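Local coordinates for HTH marR-type domain-containing protein (Streptococcus agalactiae serotype III, PDB 7DVR), which binds heme as a sensor and probably acts as a MarR-type, DNA-binding transcription factor whose structure responds to the heme, at residues 18-32 against 102-116. Residues are numbered along the deposited sequence; the frame is centred on the assembly and turned at random.
With HEM (protoporphyrin IX containing Fe), chain B.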
# COMPACT_ATOMS: atom_id res chain seq x y z
N TYR A 18 -6.19 10.36 6.38
CA TYR A 18 -6.15 11.76 5.95
C TYR A 18 -7.35 12.11 5.08
O TYR A 18 -8.06 13.07 5.26
CB TYR A 18 -4.84 12.00 5.22
CG TYR A 18 -4.63 13.42 4.83
CD1 TYR A 18 -4.36 14.37 5.81
CD2 TYR A 18 -4.64 13.83 3.51
CE1 TYR A 18 -4.16 15.69 5.48
CE2 TYR A 18 -4.47 15.16 3.17
CZ TYR A 18 -4.20 16.08 4.16
OH TYR A 18 -4.07 17.37 3.82
N LEU A 19 -7.58 11.26 4.08
CA LEU A 19 -8.67 11.49 3.13
C LEU A 19 -10.00 11.41 3.81
O LEU A 19 -10.85 12.21 3.52
CB LEU A 19 -8.48 10.35 2.14
CG LEU A 19 -9.36 10.27 0.92
CD1 LEU A 19 -9.54 11.63 0.25
CD2 LEU A 19 -8.68 9.26 0.00
N ASP A 20 -10.16 10.48 4.70
CA ASP A 20 -11.38 10.32 5.49
C ASP A 20 -11.63 11.55 6.37
O ASP A 20 -12.71 12.05 6.33
CB ASP A 20 -11.32 9.07 6.36
CG ASP A 20 -11.69 7.80 5.58
OD1 ASP A 20 -12.25 7.92 4.46
OD2 ASP A 20 -11.42 6.69 6.10
N ARG A 21 -10.62 12.01 7.08
CA ARG A 21 -10.75 13.23 7.91
C ARG A 21 -11.05 14.47 7.07
O ARG A 21 -12.00 15.14 7.43
CB ARG A 21 -9.50 13.40 8.77
CG ARG A 21 -9.37 12.28 9.79
CD ARG A 21 -8.27 12.50 10.81
NE ARG A 21 -8.72 13.47 11.79
CZ ARG A 21 -9.13 13.19 13.03
NH1 ARG A 21 -9.53 14.17 13.82
NH2 ARG A 21 -9.14 11.94 13.48
N TYR A 22 -10.31 14.72 5.99
CA TYR A 22 -10.51 15.83 5.03
C TYR A 22 -11.93 15.76 4.45
O TYR A 22 -12.63 16.75 4.43
CB TYR A 22 -9.45 15.73 3.91
CG TYR A 22 -8.84 17.00 3.35
CD1 TYR A 22 -9.59 18.11 3.03
CD2 TYR A 22 -7.48 17.07 3.11
CE1 TYR A 22 -9.01 19.27 2.53
CE2 TYR A 22 -6.87 18.23 2.64
CZ TYR A 22 -7.64 19.34 2.36
OH TYR A 22 -7.05 20.46 1.88
N ALA A 23 -12.37 14.58 3.96
CA ALA A 23 -13.72 14.43 3.37
C ALA A 23 -14.83 14.85 4.38
O ALA A 23 -15.81 15.56 3.94
CB ALA A 23 -13.95 12.99 2.86
N LYS A 24 -14.70 14.46 5.65
CA LYS A 24 -15.72 14.75 6.71
C LYS A 24 -15.78 16.25 6.90
O LYS A 24 -16.88 16.81 7.10
CB LYS A 24 -15.39 14.24 8.12
CG LYS A 24 -15.27 12.74 8.34
CD LYS A 24 -16.28 11.91 7.62
CE LYS A 24 -15.84 10.47 7.50
NZ LYS A 24 -14.94 10.25 6.33
N GLU A 25 -14.62 16.90 6.82
CA GLU A 25 -14.55 18.38 7.03
C GLU A 25 -15.25 19.16 5.93
O GLU A 25 -15.81 20.27 6.21
CB GLU A 25 -13.10 18.82 7.13
CG GLU A 25 -12.72 18.85 8.58
CD GLU A 25 -11.51 19.70 8.81
OE1 GLU A 25 -11.29 20.70 8.03
OE2 GLU A 25 -10.75 19.30 9.71
N TYR A 26 -15.22 18.62 4.72
CA TYR A 26 -15.89 19.28 3.59
C TYR A 26 -17.31 18.67 3.41
O TYR A 26 -18.02 19.08 2.52
CB TYR A 26 -14.87 19.33 2.44
CG TYR A 26 -13.71 20.30 2.71
CD1 TYR A 26 -12.71 20.00 3.65
CD2 TYR A 26 -13.60 21.55 2.10
CE1 TYR A 26 -11.67 20.89 3.95
CE2 TYR A 26 -12.56 22.45 2.36
CZ TYR A 26 -11.59 22.13 3.32
OH TYR A 26 -10.55 22.98 3.65
N ASP A 27 -17.76 17.78 4.29
CA ASP A 27 -19.12 17.20 4.25
C ASP A 27 -19.29 16.51 2.88
O ASP A 27 -20.35 16.67 2.26
CB ASP A 27 -20.20 18.27 4.42
CG ASP A 27 -21.53 17.76 4.92
OD1 ASP A 27 -21.58 16.66 5.47
OD2 ASP A 27 -22.50 18.53 4.82
N VAL A 28 -18.29 15.77 2.46
CA VAL A 28 -18.42 15.01 1.17
C VAL A 28 -18.01 13.59 1.46
O VAL A 28 -17.41 12.89 0.58
CB VAL A 28 -17.59 15.65 0.08
CG1 VAL A 28 -18.23 16.93 -0.37
CG2 VAL A 28 -16.15 15.82 0.49
N GLU A 29 -18.36 13.17 2.66
CA GLU A 29 -18.21 11.76 3.02
C GLU A 29 -18.94 10.92 1.95
O GLU A 29 -19.84 11.41 1.29
CB GLU A 29 -18.79 11.52 4.41
CG GLU A 29 -18.34 10.22 5.04
CD GLU A 29 -18.98 9.89 6.39
OE1 GLU A 29 -19.62 10.78 7.01
OE2 GLU A 29 -18.82 8.73 6.81
N HIS A 30 -18.51 9.68 1.82
CA HIS A 30 -19.05 8.64 0.90
C HIS A 30 -18.88 9.07 -0.56
O HIS A 30 -19.33 8.31 -1.41
CB HIS A 30 -20.54 8.33 1.13
CG HIS A 30 -20.91 8.23 2.57
ND1 HIS A 30 -21.82 9.09 3.14
CD2 HIS A 30 -20.53 7.37 3.55
CE1 HIS A 30 -21.98 8.79 4.41
NE2 HIS A 30 -21.20 7.73 4.68
N LEU A 31 -18.30 10.21 -0.85
CA LEU A 31 -18.16 10.59 -2.26
C LEU A 31 -16.76 10.30 -2.77
O LEU A 31 -16.56 10.44 -4.00
CB LEU A 31 -18.54 12.04 -2.47
CG LEU A 31 -20.04 12.26 -2.44
CD1 LEU A 31 -20.32 13.65 -1.94
CD2 LEU A 31 -20.68 12.04 -3.81
N ALA A 32 -15.86 9.85 -1.91
CA ALA A 32 -14.46 9.60 -2.32
C ALA A 32 -14.40 8.57 -3.43
O ALA A 32 -13.52 8.74 -4.25
CB ALA A 32 -13.63 9.14 -1.17
N LYS A 102 -23.84 18.45 -2.78
CA LYS A 102 -22.73 17.51 -2.63
C LYS A 102 -21.82 17.60 -3.82
O LYS A 102 -20.65 17.47 -3.63
CB LYS A 102 -23.20 16.07 -2.50
CG LYS A 102 -23.90 15.77 -1.21
CD LYS A 102 -22.99 15.96 -0.02
CE LYS A 102 -23.65 15.45 1.22
NZ LYS A 102 -23.04 16.10 2.40
N ALA A 103 -22.34 17.65 -5.07
CA ALA A 103 -21.48 17.73 -6.26
C ALA A 103 -20.60 18.99 -6.24
O ALA A 103 -19.41 18.91 -6.62
CB ALA A 103 -22.33 17.74 -7.50
N THR A 104 -21.14 20.16 -5.93
CA THR A 104 -20.36 21.42 -6.00
C THR A 104 -19.34 21.43 -4.83
O THR A 104 -18.22 21.93 -5.00
CB THR A 104 -21.33 22.59 -5.99
OG1 THR A 104 -22.22 22.44 -4.87
CG2 THR A 104 -22.11 22.69 -7.29
N GLN A 105 -19.69 20.79 -3.74
CA GLN A 105 -18.81 20.66 -2.55
C GLN A 105 -17.67 19.71 -2.90
O GLN A 105 -16.57 19.90 -2.46
CB GLN A 105 -19.57 20.11 -1.33
CG GLN A 105 -20.45 21.11 -0.62
CD GLN A 105 -21.42 20.49 0.37
OE1 GLN A 105 -21.14 19.46 0.97
NE2 GLN A 105 -22.53 21.17 0.59
N PHE A 106 -17.94 18.68 -3.67
CA PHE A 106 -16.93 17.63 -3.95
C PHE A 106 -15.86 18.21 -4.85
O PHE A 106 -14.68 17.88 -4.68
CB PHE A 106 -17.55 16.41 -4.64
CG PHE A 106 -16.63 15.21 -4.69
CD1 PHE A 106 -16.15 14.61 -3.53
CD2 PHE A 106 -16.28 14.64 -5.91
CE1 PHE A 106 -15.33 13.49 -3.59
CE2 PHE A 106 -15.46 13.53 -5.96
CZ PHE A 106 -14.98 12.94 -4.81
N GLU A 107 -16.29 19.02 -5.80
CA GLU A 107 -15.35 19.65 -6.78
C GLU A 107 -14.33 20.54 -6.03
O GLU A 107 -13.13 20.49 -6.39
CB GLU A 107 -16.12 20.50 -7.79
CG GLU A 107 -15.96 20.07 -9.23
CD GLU A 107 -16.75 20.93 -10.21
OE1 GLU A 107 -17.76 21.55 -9.80
OE2 GLU A 107 -16.33 21.01 -11.37
N ILE A 108 -14.83 21.36 -5.10
CA ILE A 108 -14.01 22.25 -4.21
C ILE A 108 -13.03 21.37 -3.45
O ILE A 108 -11.85 21.59 -3.53
CB ILE A 108 -14.89 23.07 -3.22
CG1 ILE A 108 -15.78 24.08 -3.94
CG2 ILE A 108 -14.03 23.72 -2.14
CD1 ILE A 108 -16.83 24.75 -3.05
N PHE A 109 -13.54 20.38 -2.74
CA PHE A 109 -12.74 19.43 -1.94
C PHE A 109 -11.59 18.86 -2.76
O PHE A 109 -10.47 18.87 -2.29
CB PHE A 109 -13.61 18.29 -1.40
CG PHE A 109 -12.85 17.11 -0.83
CD1 PHE A 109 -12.21 17.17 0.41
CD2 PHE A 109 -12.79 15.90 -1.51
CE1 PHE A 109 -11.53 16.07 0.90
CE2 PHE A 109 -12.15 14.78 -0.99
CZ PHE A 109 -11.50 14.87 0.21
N LEU A 110 -11.87 18.37 -3.96
CA LEU A 110 -10.80 17.71 -4.74
C LEU A 110 -9.75 18.76 -5.10
O LEU A 110 -8.54 18.40 -5.12
CB LEU A 110 -11.39 17.04 -5.99
CG LEU A 110 -12.13 15.73 -5.72
CD1 LEU A 110 -12.67 15.14 -7.02
CD2 LEU A 110 -11.25 14.68 -5.06
N GLU A 111 -10.20 19.98 -5.38
CA GLU A 111 -9.22 21.07 -5.74
C GLU A 111 -8.31 21.37 -4.54
O GLU A 111 -7.07 21.31 -4.68
CB GLU A 111 -9.91 22.34 -6.24
CG GLU A 111 -10.37 22.25 -7.70
CD GLU A 111 -11.78 22.72 -8.03
OE1 GLU A 111 -12.50 23.21 -7.12
OE2 GLU A 111 -12.19 22.56 -9.21
N LYS A 112 -8.91 21.63 -3.36
CA LYS A 112 -8.17 21.91 -2.11
C LYS A 112 -7.28 20.73 -1.71
O LYS A 112 -6.12 20.94 -1.26
CB LYS A 112 -9.14 22.24 -0.98
CG LYS A 112 -9.73 23.63 -1.13
CD LYS A 112 -10.81 23.94 -0.11
CE LYS A 112 -11.42 25.33 -0.24
NZ LYS A 112 -10.56 26.37 0.37
N LEU A 113 -7.81 19.52 -1.85
CA LEU A 113 -7.05 18.31 -1.48
C LEU A 113 -5.75 18.22 -2.27
O LEU A 113 -4.73 18.04 -1.67
CB LEU A 113 -7.90 17.06 -1.70
CG LEU A 113 -7.20 15.71 -1.59
CD1 LEU A 113 -6.84 15.38 -0.15
CD2 LEU A 113 -8.11 14.60 -2.10
N HIS A 114 -5.84 18.25 -3.58
CA HIS A 114 -4.67 18.25 -4.50
C HIS A 114 -3.74 19.44 -4.21
O HIS A 114 -2.55 19.15 -3.98
CB HIS A 114 -5.11 18.14 -5.94
CG HIS A 114 -5.63 16.78 -6.28
ND1 HIS A 114 -6.95 16.41 -6.02
CD2 HIS A 114 -5.02 15.69 -6.82
CE1 HIS A 114 -7.12 15.16 -6.44
NE2 HIS A 114 -5.97 14.72 -6.89
N SER A 115 -4.23 20.68 -4.13
CA SER A 115 -3.38 21.84 -3.70
C SER A 115 -2.56 21.48 -2.46
O SER A 115 -1.33 21.63 -2.47
CB SER A 115 -4.17 23.10 -3.42
OG SER A 115 -5.02 23.39 -4.48
N THR A 116 -3.22 21.02 -1.40
CA THR A 116 -2.55 20.62 -0.15
C THR A 116 -1.56 19.49 -0.34
O THR A 116 -0.44 19.55 0.15
CB THR A 116 -3.58 20.18 0.90
OG1 THR A 116 -4.62 21.16 0.95
CG2 THR A 116 -2.92 20.03 2.24
CHA HEM B . -5.32 14.24 -10.51
CHB HEM B . -9.10 12.30 -8.43
CHC HEM B . -6.46 11.64 -4.52
CHD HEM B . -2.54 12.86 -6.92
C1A HEM B . -6.56 13.81 -10.23
C2A HEM B . -7.62 13.94 -11.12
C3A HEM B . -8.69 13.39 -10.53
C4A HEM B . -8.28 12.91 -9.30
CMA HEM B . -10.06 13.30 -11.12
CAA HEM B . -7.62 14.58 -12.48
CBA HEM B . -7.99 16.07 -12.38
CGA HEM B . -7.99 16.76 -13.74
O1A HEM B . -8.56 16.21 -14.71
O2A HEM B . -7.43 17.87 -13.90
C1B HEM B . -8.66 11.98 -7.17
C2B HEM B . -9.56 11.51 -6.22
C3B HEM B . -8.83 11.33 -5.08
C4B HEM B . -7.47 11.71 -5.42
CMB HEM B . -11.02 11.24 -6.45
CAB HEM B . -9.22 10.80 -3.80
CBB HEM B . -10.41 10.27 -3.63
C1C HEM B . -5.16 11.86 -4.84
C2C HEM B . -4.08 11.56 -4.04
C3C HEM B . -2.96 11.90 -4.74
C4C HEM B . -3.38 12.42 -5.96
CMC HEM B . -4.20 10.96 -2.68
CAC HEM B . -1.57 11.84 -4.30
CBC HEM B . -1.27 11.70 -3.02
C1D HEM B . -3.04 13.35 -8.10
C2D HEM B . -2.15 13.94 -9.07
C3D HEM B . -2.92 14.34 -10.07
C4D HEM B . -4.27 13.98 -9.69
CMD HEM B . -0.66 14.11 -8.98
CAD HEM B . -2.45 15.02 -11.33
CBD HEM B . -3.01 16.46 -11.43
CGD HEM B . -2.62 17.07 -12.76
O1D HEM B . -1.46 17.50 -12.92
O2D HEM B . -3.45 17.17 -13.70
NA HEM B . -6.98 13.17 -9.12
NB HEM B . -7.46 12.09 -6.65
NC HEM B . -4.70 12.39 -5.98
ND HEM B . -4.27 13.40 -8.51
FE HEM B . -5.76 12.79 -7.62
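Phe109 carries the apolar core of this contact, its ring pushed between helix 4-25 and the turn that follows. CG lies anti to the backbone N (chi1 167°), which carries the ring off the helix so that its far end reaches 18-32. There its edge points at the face of Tyr22 in an offset edge-to-face pair, centroids 5.5 Å apart and planes at 77°, while Val28 CG2 covers one face as a CH-pi contact, 4.1 Å from the ring centroid. Leu19 CD1 meets the ring edge near its plane, and small Ala23 leaves room for the ring beside the helix backbone. Tyr22 is itself a knob among Phe109, Lys112, Leu113 and Thr116. Farther along, Phe106 packs its CD1 3.7 Å from Leu31 CB, and Leu31 also meets Val39 of helix 34-44.

Tyr22 OH donates to Thr116 OG1 at 2.7 Å, near the plane of the tyrosine ring; Thr116 OG1 in turn donates to Lys112 O, a relay that fixes both hydroxyls. At the other end a Schellman motif closes the helix at Asp27, whose carbonyl O takes a bond from Lys102 NZ (2.8 Å). The lysine's length and its bend at chi2 (-62°) let NZ reach this turn, with a longer salt bridge to Asp27 OD1 at 3.4 Å.

From the far side of helix 102-116, His114 binds the heme iron through NE2 (2.1 Å), opposed by Met1 N of the second subunit. Its ND1 donates to Leu110 O, which orients the imidazole. Ring packing and end bonds thus tie 18-32 to the iron-bearing helix of the MarR-type domain, so heme binding could be felt there.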